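Tannase (PDB 3WA7) hydrolyses the galloyl ester bonds of tannins, releasing gallic acid. Local coordinates at residues 68-73 against 156-161; 172-177 against 194-198; 197-203 against 408-414; 397-401 against 429-434. One frame throughout, in Å; residues are numbered along the deposited sequence.

All four contacts belong to the alpha/beta-hydrolase core. Contact 1 and contact 3 are parallel strand pairs of one mixed sheet, their centres about 9 Å apart, joined through neighbouring strands 157-160 and 199-203; contact 1 carries the strand leading into the probable nucleophile elbow, and contact 3 continues the sheet. Contact 2 ties the end of helix 164-174 to the loop entering strand 199-203, and shares Ile197 and Phe198 with contact 3. Contact 4, centred about 12 Å from contact 3, packs Leu430 and Leu434 on its Ile413 and Trp411, and Tyr399 on Ala174 and Ser175 of contact 2. Along the chain contacts 1, 2 and 3 open in order, whereas contacts 3 and 4 interleave.

Contact 1 of 4, residues 68-73 against 156-161; sequences PILMPN and RIITNG
Build 68-73 and 156-161 as parallel chains in direct register (Pro68 opposite Arg156, Asn73 opposite Gly161), extended in strands 69-72 and 157-160, which approach to 4.5 Å and cross at -24°. Pro68 leads in, its CB 4.4 Å from Ile158 CD1. Ile69 N donates to Arg156 O (3.0 Å), and Ile69 O accepts from Ile158 N (2.9 Å). Leu70 (tp) sets CD1 4.4 Å from Ile158 CB, on the face of Pro72 and Asn160. Met71, a selenomethionine, repeats the pattern: N to Ile158 O 2.8 Å, O to Asn160 N 3.2 Å, with SE 3.6 Å from Ile157 CG2 on the face covered by helix 131-145. Asn73 N closes the series on Asn160 O (3.0 Å). A water links Met71 O, Asn73 ND2 and Asn160 O; Asn73 ND2 also reaches Gly165 O, and Asn73 OD1 accepts from Val75 N. These are central strands of the alpha/beta-hydrolase sheet, Gly161 probably opening the nucleophile elbow. Hydrophobic along the strands, the chemistry turns polar at that end.

Contact 2 of 4, residues 172-177 against 194-198; sequences AGASGN and TDDIF
Helix 164-174 runs out at Ala174 here, and the chain beyond it meets the loop 194-198 that leads to strand 199-203, so the contact lies on the beta-alpha-beta connection following the probable nucleophile elbow. Ser175 leaves helical angles (-107/27), Gly176 is near polyproline-II values (-47/122) and Asn177 has positive phi (59/36). Gly176 CA comes 3.8 Å from Asp196 CA; a beta carbon there would clash with Asp196 CB.

Asn177 is engaged reciprocally: its N donates to Asp195 OD1 (2.7 Å), and its OD1 (chi1 m) accepts from Asp195 N (2.9 Å). Asn177 ND2 gives one bond to Asp196 OD2 (2.9 Å) and another to Gln406 OE1. The acids find cations on helix 131-145: Lys137 and Arg141 pair with Asp195, Lys144 with Asp196, and Lys144 also bonds Thr194 OG1. At the helix end, one water lies 2.7 Å from Ala172 O and 2.8 Å from Asp195 O. A second accepts from Ile197 N (3.1 Å) and lies 2.9 Å from Gly173 O, which also receives Ala408 N. Asp196 N is left without a partner.

Next to the polar network, Ile197 CD1 rests 3.7 Å from Gly173 CA and 4.3 Å from Ala172 CB. The loop is thus held mainly by directed polar bonds and water, with one isoleucine against the helix.

Contact 3 of 4, residues 197-203 against 408-414; sequences IFAVSAY and AKHWRIR
Strands 410-414 and 199-203 run side by side and parallel, axes 4.7 Å apart at 5°, Trp411 level with Val200 and Ile413 with Ala202. Ala408 comes first, its CB 4.2 Å from both Ile197 CG1 and Val200 CG2. A water joins Lys409 N (3.0 Å) to Phe198 O (2.7 Å). His410 O accepts Val200 N (2.9 Å), and His410 CD2 sits over the Phe198 ring, 3.6 Å from CZ. Trp411 (chi1 m) takes Val200 CG2 over its six-membered ring, a CH-pi contact at 3.9 Å from the centroid, and its NE1 donates to Ala408 O (2.9 Å). Arg412 N reaches Val200 O (2.8 Å); Arg412 O receives Ala202 N (3.0 Å). Its side chain, ttt through chi3, salt-bridges Asp456, which also bonds Tyr203. Past Ile413, Arg414 N meets Ala202 O (3.1 Å), and its guanidinium pairs with Asp442. The 204 residues between the segments fit an alpha/beta-hydrolase cap insertion. One face is thus apolar, the other carries charges buried with their counterions.

Contact 4 of 4, residues 397-401 against 429-434; sequences LSYLT and ILAIML
Met433, a selenomethionine, lies against Leu397, Leu400 and Thr401: its SE is 4.0 Å from Leu397 CD2 and 3.9 Å from Thr401 CG2, while its CG touches Leu400 CD1 at 3.7 Å. Its chi1 and chi2 are both t, chi3 m. Segment 397-401 is a short helical turn, with Leu400 N bonded to Leu397 O (2.9 Å). Segment 429-434 is regular alpha-helix. CA atoms are nearest at Leu397-Leu430 (6.8 Å) and Leu400-Met433 (7.2 Å). Leu397 (mt) reaches Ile429 CG2 with CD1 (3.9 Å) and Leu430 CD1 with CD2 (3.8 Å); Leu400 (mt) puts CD1 3.8 Å from Leu434 CD2. The interface is apolar, the unbranched Met433 set against Leu397 and Leu400, with Leu430 and Leu434 filling in beside it. Helix 425-436 connects parallel strands 410-414 and 440-444, a beta-alpha-beta unit of the alpha/beta-hydrolase sheet: Leu430 and Leu434 rest on Ile413, Leu434 also on Ile441. Tyr399 packs on Ser175, so the turn lies between the end of helix 164-174 and helix 425-436.

Contact 1 of 4, residues 68-73 against 156-161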
loop_
_atom_site.group_PDB
_atom_site.type_symbol
_atom_site.label_atom_id
_atom_site.label_comp_id
_atom_site.label_asym_id
_atom_site.label_seq_id
_atom_site.Cartn_x
_atom_site.Cartn_y
_atom_site.Cartn_z
ATOM N N PRO A 68 -13.845 -15.066 5.467
ATOM C CA PRO A 68 -12.670 -14.516 4.791
ATOM C C PRO A 68 -11.615 -14.271 5.863
ATOM O O PRO A 68 -11.952 -14.046 7.027
ATOM C CB PRO A 68 -13.184 -13.195 4.215
ATOM C CG PRO A 68 -14.646 -13.432 4.036
ATOM C CD PRO A 68 -15.017 -14.196 5.279
ATOM N N ILE A 69 -10.346 -14.325 5.482
ATOM C CA ILE A 69 -9.275 -14.060 6.429
ATOM C C ILE A 69 -8.606 -12.758 6.001
ATOM O O ILE A 69 -7.857 -12.719 5.025
ATOM C CB ILE A 69 -8.232 -15.200 6.454
ATOM C CG1 ILE A 69 -8.902 -16.500 6.914
ATOM C CG2 ILE A 69 -7.087 -14.843 7.400
ATOM C CD1 ILE A 69 -7.963 -17.697 6.955
ATOM N N LEU A 70 -8.915 -11.687 6.722
ATOM C CA LEU A 70 -8.343 -10.376 6.430
ATOM C C LEU A 70 -6.955 -10.325 7.050
ATOM O O LEU A 70 -6.786 -10.668 8.220
ATOM C CB LEU A 70 -9.209 -9.273 7.037
ATOM C CG LEU A 70 -8.822 -7.828 6.707
ATOM C CD1 LEU A 70 -9.167 -7.531 5.254
ATOM C CD2 LEU A 70 -9.573 -6.876 7.629
HETATM N N MSE A 71 -5.966 -9.912 6.265
HETATM C CA MSE A 71 -4.602 -9.821 6.764
HETATM C C MSE A 71 -4.073 -8.411 6.559
HETATM O O MSE A 71 -3.407 -8.115 5.567
HETATM C CB MSE A 71 -3.702 -10.856 6.071
HETATM C CG MSE A 71 -4.090 -12.290 6.416
HETATM SE SE MSE A 71 -2.809 -13.619 5.825
HETATM C CE MSE A 71 -1.464 -13.376 7.203
ATOM N N PRO A 72 -4.382 -7.516 7.505
ATOM C CA PRO A 72 -3.949 -6.121 7.454
ATOM C C PRO A 72 -2.538 -5.978 8.000
ATOM O O PRO A 72 -2.086 -6.806 8.790
ATOM C CB PRO A 72 -4.967 -5.428 8.343
ATOM C CG PRO A 72 -5.140 -6.438 9.452
ATOM C CD PRO A 72 -5.216 -7.765 8.700
ATOM N N ASN A 73 -1.835 -4.940 7.568
ATOM C CA ASN A 73 -0.497 -4.703 8.088
ATOM C C ASN A 73 -0.413 -3.248 8.532
ATOM O O ASN A 73 -1.177 -2.399 8.070
ATOM C CB ASN A 73 0.577 -5.030 7.041
ATOM C CG ASN A 73 0.653 -4.005 5.930
ATOM O OD1 ASN A 73 1.076 -2.870 6.145
ATOM N ND2 ASN A 73 0.244 -4.402 4.730
ATOM N N ARG A 156 -9.473 -17.645 1.013
ATOM C CA ARG A 156 -10.077 -16.319 0.969
ATOM C C ARG A 156 -9.273 -15.309 1.785
ATOM O O ARG A 156 -9.827 -14.536 2.573
ATOM C CB ARG A 156 -11.515 -16.388 1.488
ATOM C CG ARG A 156 -12.422 -17.263 0.641
ATOM C CD ARG A 156 -12.651 -16.667 -0.746
ATOM N NE ARG A 156 -13.573 -17.490 -1.528
ATOM C CZ ARG A 156 -13.209 -18.510 -2.300
ATOM N NH1 ARG A 156 -11.930 -18.844 -2.420
ATOM N NH2 ARG A 156 -14.135 -19.216 -2.938
ATOM N N ILE A 157 -7.956 -15.326 1.596
ATOM C CA ILE A 157 -7.073 -14.397 2.289
ATOM C C ILE A 157 -7.112 -13.082 1.529
ATOM O O ILE A 157 -6.931 -13.053 0.314
ATOM C CB ILE A 157 -5.616 -14.916 2.329
ATOM C CG1 ILE A 157 -5.523 -16.133 3.257
ATOM C CG2 ILE A 157 -4.680 -13.806 2.804
ATOM C CD1 ILE A 157 -4.136 -16.772 3.308
ATOM N N ILE A 158 -7.369 -11.998 2.249
ATOM C CA ILE A 158 -7.445 -10.679 1.646
ATOM C C ILE A 158 -6.532 -9.753 2.419
ATOM O O ILE A 158 -6.753 -9.495 3.598
ATOM C CB ILE A 158 -8.886 -10.129 1.696
ATOM C CG1 ILE A 158 -9.828 -11.113 0.998
ATOM C CG2 ILE A 158 -8.956 -8.760 1.012
ATOM C CD1 ILE A 158 -11.286 -10.750 1.110
ATOM N N THR A 159 -5.487 -9.267 1.758
ATOM C CA THR A 159 -4.557 -8.367 2.421
ATOM C C THR A 159 -5.061 -6.932 2.378
ATOM O O THR A 159 -5.862 -6.562 1.518
ATOM C CB THR A 159 -3.155 -8.416 1.774
ATOM O OG1 THR A 159 -3.275 -8.291 0.350
ATOM C CG2 THR A 159 -2.452 -9.716 2.125
ATOM N N ASN A 160 -4.602 -6.132 3.332
ATOM C CA ASN A 160 -4.979 -4.729 3.384
ATOM C C ASN A 160 -3.835 -3.944 3.989
ATOM O O ASN A 160 -3.117 -4.438 4.857
ATOM C CB ASN A 160 -6.245 -4.525 4.222
ATOM C CG ASN A 160 -6.749 -3.096 4.160
ATOM O OD1 ASN A 160 -6.831 -2.504 3.084
ATOM N ND2 ASN A 160 -7.092 -2.536 5.312
ATOM N N GLY A 161 -3.658 -2.719 3.519
ATOM C CA GLY A 161 -2.593 -1.891 4.044
ATOM C C GLY A 161 -2.705 -0.503 3.458
ATOM O O GLY A 161 -3.390 -0.307 2.455
HETATM O O HOH W 1 -1.132 -6.907 4.323
HETATM O O HOH W 2 -3.984 -2.288 7.109
#

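Contact 2 of 4, residues 172-177 against 194-198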
loop_
_atom_site.group_PDB
_atom_site.type_symbol
_atom_site.label_atom_id
_atom_site.label_comp_id
_atom_site.label_asym_id
_atom_site.label_seq_id
_atom_site.Cartn_x
_atom_site.Cartn_y
_atom_site.Cartn_z
ATOM N N ALA A 172 1.945 -8.593 -2.379
ATOM C CA ALA A 172 1.587 -9.943 -1.952
ATOM C C ALA A 172 0.618 -10.552 -2.963
ATOM O O ALA A 172 0.735 -11.719 -3.330
ATOM C CB ALA A 172 0.945 -9.914 -0.563
ATOM N N GLY A 173 -0.340 -9.752 -3.418
ATOM C CA GLY A 173 -1.302 -10.250 -4.385
ATOM C C GLY A 173 -0.705 -10.479 -5.761
ATOM O O GLY A 173 -1.084 -11.412 -6.468
ATOM N N ALA A 174 0.250 -9.638 -6.139
ATOM C CA ALA A 174 0.874 -9.745 -7.450
ATOM C C ALA A 174 1.934 -10.833 -7.601
ATOM O O ALA A 174 2.089 -11.396 -8.688
ATOM C CB ALA A 174 1.480 -8.391 -7.837
ATOM N N SER A 175 2.638 -11.154 -6.517
ATOM C CA SER A 175 3.745 -12.112 -6.591
ATOM C C SER A 175 3.569 -13.503 -6.003
ATOM O O SER A 175 4.555 -14.132 -5.620
ATOM C CB SER A 175 4.983 -11.484 -5.949
ATOM O OG SER A 175 4.776 -11.291 -4.556
ATOM N N GLY A 176 2.337 -13.991 -5.942
ATOM C CA GLY A 176 2.095 -15.308 -5.379
ATOM C C GLY A 176 3.005 -16.421 -5.870
ATOM O O GLY A 176 3.082 -16.701 -7.062
ATOM N N ASN A 177 3.705 -17.049 -4.929
ATOM C CA ASN A 177 4.589 -18.167 -5.223
ATOM C C ASN A 177 5.712 -17.887 -6.209
ATOM O O ASN A 177 6.081 -18.748 -7.013
ATOM C CB ASN A 177 3.745 -19.349 -5.688
ATOM C CG ASN A 177 2.688 -19.720 -4.669
ATOM O OD1 ASN A 177 2.995 -19.883 -3.493
ATOM N ND2 ASN A 177 1.444 -19.851 -5.112
ATOM N N THR A 194 1.909 -22.433 0.193
ATOM C CA THR A 194 1.916 -21.390 -0.829
ATOM C C THR A 194 1.629 -20.025 -0.203
ATOM O O THR A 194 1.210 -19.939 0.953
ATOM C CB THR A 194 0.850 -21.667 -1.906
ATOM O OG1 THR A 194 -0.431 -21.825 -1.280
ATOM C CG2 THR A 194 1.194 -22.925 -2.686
ATOM N N ASP A 195 1.855 -18.958 -0.963
ATOM C CA ASP A 195 1.593 -17.615 -0.452
ATOM C C ASP A 195 0.751 -16.752 -1.394
ATOM O O ASP A 195 0.681 -15.534 -1.235
ATOM C CB ASP A 195 2.907 -16.892 -0.101
ATOM C CG ASP A 195 3.892 -16.861 -1.251
ATOM O OD1 ASP A 195 3.517 -16.407 -2.351
ATOM O OD2 ASP A 195 5.051 -17.285 -1.043
ATOM N N ASP A 196 0.113 -17.383 -2.377
ATOM C CA ASP A 196 -0.756 -16.649 -3.286
ATOM C C ASP A 196 -2.023 -16.376 -2.480
ATOM O O ASP A 196 -2.396 -17.173 -1.616
ATOM C CB ASP A 196 -1.075 -17.484 -4.536
ATOM C CG ASP A 196 -1.775 -18.788 -4.208
ATOM O OD1 ASP A 196 -2.989 -18.904 -4.484
ATOM O OD2 ASP A 196 -1.110 -19.700 -3.673
ATOM N N ILE A 197 -2.674 -15.248 -2.740
ATOM C CA ILE A 197 -3.877 -14.900 -1.996
ATOM C C ILE A 197 -5.098 -14.702 -2.885
ATOM O O ILE A 197 -5.000 -14.713 -4.112
ATOM C CB ILE A 197 -3.648 -13.634 -1.145
ATOM C CG1 ILE A 197 -3.278 -12.453 -2.047
ATOM C CG2 ILE A 197 -2.548 -13.902 -0.114
ATOM C CD1 ILE A 197 -3.061 -11.149 -1.298
ATOM N N PHE A 198 -6.244 -14.510 -2.245
ATOM C CA PHE A 198 -7.520 -14.342 -2.934
ATOM C C PHE A 198 -7.806 -12.935 -3.459
ATOM O O PHE A 198 -8.237 -12.770 -4.600
ATOM C CB PHE A 198 -8.651 -14.771 -1.994
ATOM C CG PHE A 198 -10.027 -14.625 -2.585
ATOM C CD1 PHE A 198 -10.443 -15.446 -3.627
ATOM C CD2 PHE A 198 -10.917 -13.685 -2.074
ATOM C CE1 PHE A 198 -11.733 -15.335 -4.152
ATOM C CE2 PHE A 198 -12.212 -13.565 -2.593
ATOM C CZ PHE A 198 -12.619 -14.393 -3.633
HETATM O O HOH W 3 2.382 -13.475 -2.153
HETATM O O HOH W 4 -1.182 -13.994 -5.137
#

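Contact 3 of 4, residues 197-203 against 408-414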
loop_
_atom_site.group_PDB
_atom_site.type_symbol
_atom_site.label_atom_id
_atom_site.label_comp_id
_atom_site.label_asym_id
_atom_site.label_seq_id
_atom_site.Cartn_x
_atom_site.Cartn_y
_atom_site.Cartn_z
ATOM N N ILE A 197 -2.674 -15.248 -2.740
ATOM C CA ILE A 197 -3.877 -14.900 -1.996
ATOM C C ILE A 197 -5.098 -14.702 -2.885
ATOM O O ILE A 197 -5.000 -14.713 -4.112
ATOM C CB ILE A 197 -3.648 -13.634 -1.145
ATOM C CG1 ILE A 197 -3.278 -12.453 -2.047
ATOM C CG2 ILE A 197 -2.548 -13.902 -0.114
ATOM C CD1 ILE A 197 -3.061 -11.149 -1.298
ATOM N N PHE A 198 -6.244 -14.510 -2.245
ATOM C CA PHE A 198 -7.520 -14.342 -2.934
ATOM C C PHE A 198 -7.806 -12.935 -3.459
ATOM O O PHE A 198 -8.237 -12.770 -4.600
ATOM C CB PHE A 198 -8.651 -14.771 -1.994
ATOM C CG PHE A 198 -10.027 -14.625 -2.585
ATOM C CD1 PHE A 198 -10.443 -15.446 -3.627
ATOM C CD2 PHE A 198 -10.917 -13.685 -2.074
ATOM C CE1 PHE A 198 -11.733 -15.335 -4.152
ATOM C CE2 PHE A 198 -12.212 -13.565 -2.593
ATOM C CZ PHE A 198 -12.619 -14.393 -3.633
ATOM N N ALA A 199 -7.577 -11.925 -2.631
ATOM C CA ALA A 199 -7.855 -10.558 -3.051
ATOM C C ALA A 199 -6.937 -9.548 -2.392
ATOM O O ALA A 199 -6.354 -9.807 -1.336
ATOM C CB ALA A 199 -9.310 -10.213 -2.749
ATOM N N VAL A 200 -6.831 -8.386 -3.025
ATOM C CA VAL A 200 -5.978 -7.313 -2.543
ATOM C C VAL A 200 -6.739 -6.018 -2.284
ATOM O O VAL A 200 -7.503 -5.558 -3.132
ATOM C CB VAL A 200 -4.870 -6.973 -3.577
ATOM C CG1 VAL A 200 -4.132 -5.697 -3.165
ATOM C CG2 VAL A 200 -3.895 -8.124 -3.701
ATOM N N SER A 201 -6.526 -5.447 -1.103
ATOM C CA SER A 201 -7.101 -4.157 -0.756
ATOM C C SER A 201 -5.881 -3.286 -0.480
ATOM O O SER A 201 -5.006 -3.660 0.311
ATOM C CB SER A 201 -7.971 -4.229 0.496
ATOM O OG SER A 201 -8.350 -2.917 0.879
ATOM N N ALA A 202 -5.806 -2.137 -1.136
ATOM C CA ALA A 202 -4.663 -1.259 -0.940
ATOM C C ALA A 202 -5.028 0.211 -0.991
ATOM O O ALA A 202 -5.654 0.675 -1.947
ATOM C CB ALA A 202 -3.593 -1.560 -1.983
ATOM N N TYR A 203 -4.640 0.937 0.050
ATOM C CA TYR A 203 -4.880 2.369 0.117
ATOM C C TYR A 203 -3.569 3.074 -0.206
ATOM O O TYR A 203 -2.512 2.710 0.317
ATOM C CB TYR A 203 -5.376 2.774 1.505
ATOM C CG TYR A 203 -6.749 2.230 1.816
ATOM C CD1 TYR A 203 -6.909 0.949 2.340
ATOM C CD2 TYR A 203 -7.894 2.981 1.545
ATOM C CE1 TYR A 203 -8.175 0.426 2.588
ATOM C CE2 TYR A 203 -9.161 2.467 1.786
ATOM C CZ TYR A 203 -9.295 1.189 2.309
ATOM O OH TYR A 203 -10.549 0.686 2.562
ATOM N N ALA A 408 -3.439 -12.638 -7.633
ATOM C CA ALA A 408 -4.782 -12.553 -7.062
ATOM C C ALA A 408 -5.705 -12.053 -8.170
ATOM O O ALA A 408 -5.316 -11.204 -8.970
ATOM C CB ALA A 408 -4.795 -11.579 -5.884
ATOM N N LYS A 409 -6.929 -12.567 -8.218
ATOM C CA LYS A 409 -7.855 -12.164 -9.268
ATOM C C LYS A 409 -8.728 -10.953 -8.945
ATOM O O LYS A 409 -9.352 -10.383 -9.842
ATOM C CB LYS A 409 -8.748 -13.351 -9.647
ATOM C CG LYS A 409 -7.972 -14.589 -10.093
ATOM C CD LYS A 409 -7.022 -14.267 -11.248
ATOM C CE LYS A 409 -6.173 -15.475 -11.624
ATOM N NZ LYS A 409 -5.241 -15.179 -12.748
ATOM N N HIS A 410 -8.750 -10.541 -7.682
ATOM C CA HIS A 410 -9.596 -9.422 -7.261
ATOM C C HIS A 410 -8.820 -8.319 -6.553
ATOM O O HIS A 410 -8.125 -8.577 -5.567
ATOM C CB HIS A 410 -10.692 -9.951 -6.336
ATOM C CG HIS A 410 -11.353 -11.194 -6.847
ATOM N ND1 HIS A 410 -12.177 -11.198 -7.951
ATOM C CD2 HIS A 410 -11.272 -12.481 -6.433
ATOM C CE1 HIS A 410 -12.575 -12.435 -8.196
ATOM N NE2 HIS A 410 -12.039 -13.232 -7.290
ATOM N N TRP A 411 -8.975 -7.088 -7.041
ATOM C CA TRP A 411 -8.266 -5.935 -6.486
ATOM C C TRP A 411 -9.151 -4.727 -6.183
ATOM O O TRP A 411 -10.056 -4.399 -6.952
ATOM C CB TRP A 411 -7.180 -5.463 -7.463
ATOM C CG TRP A 411 -6.161 -6.493 -7.810
ATOM C CD1 TRP A 411 -6.372 -7.660 -8.487
ATOM C CD2 TRP A 411 -4.769 -6.471 -7.472
ATOM N NE1 TRP A 411 -5.199 -8.367 -8.587
ATOM C CE2 TRP A 411 -4.199 -7.661 -7.974
ATOM C CE3 TRP A 411 -3.947 -5.560 -6.797
ATOM C CZ2 TRP A 411 -2.839 -7.969 -7.818
ATOM C CZ3 TRP A 411 -2.595 -5.865 -6.642
ATOM C CH2 TRP A 411 -2.057 -7.062 -7.152
ATOM N N ARG A 412 -8.864 -4.059 -5.070
ATOM C CA ARG A 412 -9.575 -2.844 -4.687
ATOM C C ARG A 412 -8.503 -1.828 -4.315
ATOM O O ARG A 412 -7.757 -2.013 -3.349
ATOM C CB ARG A 412 -10.512 -3.070 -3.498
ATOM C CG ARG A 412 -11.326 -1.819 -3.151
ATOM C CD ARG A 412 -12.385 -2.108 -2.094
ATOM N NE ARG A 412 -13.309 -0.989 -1.899
ATOM C CZ ARG A 412 -13.056 0.085 -1.157
ATOM N NH1 ARG A 412 -11.898 0.205 -0.523
ATOM N NH2 ARG A 412 -13.970 1.039 -1.039
ATOM N N ILE A 413 -8.422 -0.761 -5.097
ATOM C CA ILE A 413 -7.421 0.269 -4.879
ATOM C C ILE A 413 -8.045 1.639 -4.665
ATOM O O ILE A 413 -8.987 2.018 -5.364
ATOM C CB ILE A 413 -6.476 0.361 -6.093
ATOM C CG1 ILE A 413 -5.856 -1.014 -6.373
ATOM C CG2 ILE A 413 -5.407 1.421 -5.847
ATOM C CD1 ILE A 413 -5.024 -1.058 -7.634
ATOM N N ARG A 414 -7.510 2.373 -3.693
ATOM C CA ARG A 414 -7.980 3.717 -3.384
ATOM C C ARG A 414 -6.791 4.645 -3.151
ATOM O O ARG A 414 -5.775 4.236 -2.587
ATOM C CB ARG A 414 -8.862 3.712 -2.125
ATOM C CG ARG A 414 -10.223 3.047 -2.290
ATOM C CD ARG A 414 -11.133 3.876 -3.191
ATOM N NE ARG A 414 -12.474 3.303 -3.327
ATOM C CZ ARG A 414 -12.779 2.253 -4.085
ATOM N NH1 ARG A 414 -11.844 1.635 -4.795
ATOM N NH2 ARG A 414 -14.036 1.828 -4.147
HETATM O O HOH W 5 -8.027 -14.720 -6.489
HETATM O O HOH W 6 -9.298 -0.766 -0.763
#

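Contact 4 of 4, residues 397-401 against 429-434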
loop_
_atom_site.group_PDB
_atom_site.type_symbol
_atom_site.label_atom_id
_atom_site.label_comp_id
_atom_site.label_asym_id
_atom_site.label_seq_id
_atom_site.Cartn_x
_atom_site.Cartn_y
_atom_site.Cartn_z
ATOM N N LEU A 397 3.909 -4.170 -10.405
ATOM C CA LEU A 397 3.731 -4.141 -11.853
ATOM C C LEU A 397 4.526 -5.198 -12.617
ATOM O O LEU A 397 4.078 -5.685 -13.656
ATOM C CB LEU A 397 4.095 -2.755 -12.396
ATOM C CG LEU A 397 3.368 -1.539 -11.813
ATOM C CD1 LEU A 397 3.793 -0.298 -12.587
ATOM C CD2 LEU A 397 1.858 -1.723 -11.898
ATOM N N SER A 398 5.706 -5.543 -12.108
ATOM C CA SER A 398 6.571 -6.526 -12.753
ATOM C C SER A 398 5.872 -7.853 -13.032
ATOM O O SER A 398 6.132 -8.501 -14.043
ATOM C CB SER A 398 7.803 -6.792 -11.881
ATOM O OG SER A 398 8.574 -5.616 -11.724
ATOM N N TYR A 399 4.981 -8.250 -12.133
ATOM C CA TYR A 399 4.277 -9.519 -12.268
ATOM C C TYR A 399 3.108 -9.489 -13.244
ATOM O O TYR A 399 2.559 -10.533 -13.591
ATOM C CB TYR A 399 3.813 -9.990 -10.891
ATOM C CG TYR A 399 4.958 -10.094 -9.917
ATOM C CD1 TYR A 399 5.368 -8.987 -9.170
ATOM C CD2 TYR A 399 5.692 -11.272 -9.805
ATOM C CE1 TYR A 399 6.482 -9.053 -8.342
ATOM C CE2 TYR A 399 6.808 -11.347 -8.980
ATOM C CZ TYR A 399 7.199 -10.238 -8.254
ATOM O OH TYR A 399 8.304 -10.309 -7.442
ATOM N N LEU A 400 2.736 -8.297 -13.694
ATOM C CA LEU A 400 1.632 -8.160 -14.638
ATOM C C LEU A 400 2.161 -8.126 -16.071
ATOM O O LEU A 400 1.419 -8.380 -17.020
ATOM C CB LEU A 400 0.836 -6.883 -14.344
ATOM C CG LEU A 400 0.344 -6.705 -12.904
ATOM C CD1 LEU A 400 -0.419 -5.390 -12.778
ATOM C CD2 LEU A 400 -0.545 -7.877 -12.508
ATOM N N THR A 401 3.445 -7.820 -16.222
ATOM C CA THR A 401 4.062 -7.753 -17.545
ATOM C C THR A 401 4.787 -9.047 -17.913
ATOM O O THR A 401 4.917 -9.379 -19.090
ATOM C CB THR A 401 5.062 -6.583 -17.637
ATOM O OG1 THR A 401 6.074 -6.737 -16.636
ATOM C CG2 THR A 401 4.347 -5.257 -17.420
ATOM N N ILE A 429 -1.871 3.876 -13.086
ATOM C CA ILE A 429 -1.142 2.920 -13.914
ATOM C C ILE A 429 -1.429 1.499 -13.434
ATOM O O ILE A 429 -1.666 0.599 -14.240
ATOM C CB ILE A 429 0.382 3.175 -13.863
ATOM C CG1 ILE A 429 0.725 4.432 -14.670
ATOM C CG2 ILE A 429 1.135 1.965 -14.415
ATOM C CD1 ILE A 429 2.167 4.893 -14.510
ATOM N N LEU A 430 -1.415 1.303 -12.120
ATOM C CA LEU A 430 -1.688 -0.011 -11.549
ATOM C C LEU A 430 -3.105 -0.464 -11.904
ATOM O O LEU A 430 -3.319 -1.592 -12.351
ATOM C CB LEU A 430 -1.519 0.029 -10.026
ATOM C CG LEU A 430 -1.930 -1.223 -9.242
ATOM C CD1 LEU A 430 -1.157 -2.439 -9.736
ATOM C CD2 LEU A 430 -1.675 -0.991 -7.764
ATOM N N ALA A 431 -4.072 0.425 -11.708
ATOM C CA ALA A 431 -5.461 0.102 -12.003
ATOM C C ALA A 431 -5.685 -0.277 -13.468
ATOM O O ALA A 431 -6.376 -1.252 -13.768
ATOM C CB ALA A 431 -6.359 1.276 -11.624
ATOM N N ILE A 432 -5.106 0.490 -14.382
ATOM C CA ILE A 432 -5.293 0.201 -15.798
ATOM C C ILE A 432 -4.560 -1.061 -16.220
ATOM O O ILE A 432 -5.089 -1.857 -16.996
ATOM C CB ILE A 432 -4.844 1.387 -16.674
ATOM C CG1 ILE A 432 -5.747 2.591 -16.390
ATOM C CG2 ILE A 432 -4.909 1.007 -18.156
ATOM C CD1 ILE A 432 -5.362 3.848 -17.152
HETATM N N MSE A 433 -3.348 -1.259 -15.707
HETATM C CA MSE A 433 -2.600 -2.456 -16.068
HETATM C C MSE A 433 -3.349 -3.698 -15.596
HETATM O O MSE A 433 -3.371 -4.713 -16.288
HETATM C CB MSE A 433 -1.194 -2.430 -15.467
HETATM C CG MSE A 433 -0.304 -3.527 -16.024
HETATM SE SE MSE A 433 1.542 -3.332 -15.514
HETATM C CE MSE A 433 1.719 -1.461 -15.901
ATOM N N LEU A 434 -3.971 -3.615 -14.421
ATOM C CA LEU A 434 -4.731 -4.749 -13.898
ATOM C C LEU A 434 -5.901 -5.060 -14.827
ATOM O O LEU A 434 -6.138 -6.217 -15.180
ATOM C CB LEU A 434 -5.254 -4.439 -12.491
ATOM C CG LEU A 434 -4.200 -4.505 -11.380
ATOM C CD1 LEU A 434 -4.742 -3.861 -10.104
ATOM C CD2 LEU A 434 -3.820 -5.962 -11.133
#